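Local coordinates for NreA protein (Staphylococcus carnosus subsp. carnosus TM300, PDB 4IUH) that acts as a cytosolic GAF-domain nitrate receptor in the staphylococcal nitrate regulation system, at residues Phe38-Ile43 and Lys58-Asn63. Residues are numbered along the deposited sequence; the frame is centred on the assembly and turned at random.
Sequences FDFAAI and KYASGN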
# COMPACT_ATOMS: atom_id res chain seq x y z
N PHE A 38 13.12 -0.13 1.09
CA PHE A 38 12.05 -0.60 1.96
C PHE A 38 12.15 -2.12 2.17
O PHE A 38 12.66 -2.84 1.31
CB PHE A 38 10.68 -0.24 1.37
CG PHE A 38 10.25 1.18 1.65
CD1 PHE A 38 9.58 1.50 2.82
CD2 PHE A 38 10.50 2.19 0.73
CE1 PHE A 38 9.18 2.80 3.08
CE2 PHE A 38 10.09 3.49 0.98
CZ PHE A 38 9.43 3.79 2.16
N ASP A 39 11.69 -2.60 3.31
CA ASP A 39 11.61 -4.04 3.55
C ASP A 39 10.46 -4.71 2.79
O ASP A 39 10.52 -5.90 2.47
CB ASP A 39 11.48 -4.31 5.05
CG ASP A 39 12.74 -3.93 5.83
OD1 ASP A 39 13.86 -4.20 5.34
OD2 ASP A 39 12.60 -3.36 6.94
N PHE A 40 9.41 -3.95 2.50
CA PHE A 40 8.19 -4.51 1.95
C PHE A 40 7.47 -3.52 1.04
O PHE A 40 7.46 -2.32 1.30
CB PHE A 40 7.25 -4.93 3.09
CG PHE A 40 5.90 -5.44 2.63
CD1 PHE A 40 5.78 -6.68 2.03
CD2 PHE A 40 4.76 -4.67 2.80
CE1 PHE A 40 4.54 -7.14 1.61
CE2 PHE A 40 3.51 -5.13 2.39
CZ PHE A 40 3.40 -6.36 1.79
N ALA A 41 6.87 -4.03 -0.03
CA ALA A 41 6.03 -3.22 -0.90
C ALA A 41 4.89 -4.06 -1.46
O ALA A 41 5.04 -5.27 -1.69
CB ALA A 41 6.86 -2.62 -2.03
N ALA A 42 3.74 -3.43 -1.69
CA ALA A 42 2.60 -4.14 -2.26
C ALA A 42 1.66 -3.20 -3.01
O ALA A 42 1.60 -2.00 -2.73
CB ALA A 42 1.84 -4.89 -1.17
N ILE A 43 0.94 -3.76 -3.98
CA ILE A 43 -0.05 -3.00 -4.73
C ILE A 43 -1.44 -3.59 -4.50
O ILE A 43 -1.65 -4.79 -4.68
CB ILE A 43 0.25 -2.97 -6.24
CG1 ILE A 43 1.62 -2.36 -6.52
CG2 ILE A 43 -0.82 -2.17 -6.98
CD1 ILE A 43 2.05 -2.44 -7.97
N LYS A 58 -2.77 -7.51 -4.99
CA LYS A 58 -2.49 -8.30 -6.18
C LYS A 58 -0.99 -8.58 -6.34
O LYS A 58 -0.60 -9.68 -6.74
CB LYS A 58 -3.04 -7.58 -7.42
CG LYS A 58 -3.12 -8.41 -8.69
CD LYS A 58 -4.09 -7.76 -9.69
CE LYS A 58 -4.16 -8.52 -11.01
NZ LYS A 58 -2.98 -8.25 -11.88
N TYR A 59 -0.16 -7.60 -6.01
CA TYR A 59 1.29 -7.77 -6.10
C TYR A 59 1.97 -7.44 -4.77
O TYR A 59 1.59 -6.49 -4.09
CB TYR A 59 1.87 -6.87 -7.20
CG TYR A 59 1.26 -7.07 -8.56
CD1 TYR A 59 1.76 -8.03 -9.44
CD2 TYR A 59 0.18 -6.30 -8.98
CE1 TYR A 59 1.20 -8.22 -10.69
CE2 TYR A 59 -0.39 -6.48 -10.23
CZ TYR A 59 0.13 -7.44 -11.08
OH TYR A 59 -0.43 -7.62 -12.33
N ALA A 60 2.96 -8.24 -4.41
CA ALA A 60 3.77 -7.98 -3.23
C ALA A 60 5.26 -8.22 -3.50
O ALA A 60 5.63 -9.06 -4.32
CB ALA A 60 3.29 -8.81 -2.06
N SER A 61 6.10 -7.47 -2.80
CA SER A 61 7.55 -7.57 -2.94
C SER A 61 8.19 -7.54 -1.56
O SER A 61 7.94 -6.63 -0.77
CB SER A 61 8.07 -6.40 -3.78
OG SER A 61 9.49 -6.42 -3.86
N GLY A 62 9.01 -8.54 -1.27
CA GLY A 62 9.68 -8.63 0.02
C GLY A 62 8.76 -9.16 1.11
O GLY A 62 9.03 -8.98 2.30
N ASN A 63 7.67 -9.80 0.69
CA ASN A 63 6.74 -10.42 1.63
C ASN A 63 7.44 -11.52 2.43
O ASN A 63 8.30 -12.22 1.90
CB ASN A 63 5.54 -11.00 0.88
CG ASN A 63 5.95 -11.88 -0.29
OD1 ASN A 63 6.54 -11.40 -1.25
ND2 ASN A 63 5.62 -13.17 -0.22
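Ile-43 and Tyr-59 face each other as an antiparallel hydrogen-bonded pair in the hairpin of strands 40-47 and 54-61, at one margin of the GAF-domain sheet. CB of Ile-43 meets the edge of the tyrosine ring, near its plane, at 4.3 Å from CD2, and both side chains project onto the sheet face covered by helix 25-36, where each touches Leu-29. Ile-43 N donates to Tyr-59 O at 2.8 Å, and the same carbonyl receives a CA-H...O contact from Ala-42. The return grip is loose: Lys-58 and Tyr-59 both turn their N-H groups to Ile-43 O in a classic beta bulge, and both bonds are weak.

Two residues along, Ala-41 and Ser-61 exchange a reciprocal pair of bonds, with Ala-41 N to Ser-61 O at 2.9 Å and Ser-61 N to Ala-41 O at 2.7 Å. The serine hydroxyl, anti to its backbone N (chi1 176°), bonds to Asp-30 and Arg-33 and so ties the strand to helix 25-36.

Phe-40 lies on the other face with Ala-42 and Ala-60. Its CG stands anti to the backbone N (chi1 176°), which swings the ring toward the neighbouring strand: CE1 reaches Ala-60 CB at 4.2 Å, while the ring edge abuts the turn at Gly-62, CD1 lying 3.9 Å from Asn-63 N.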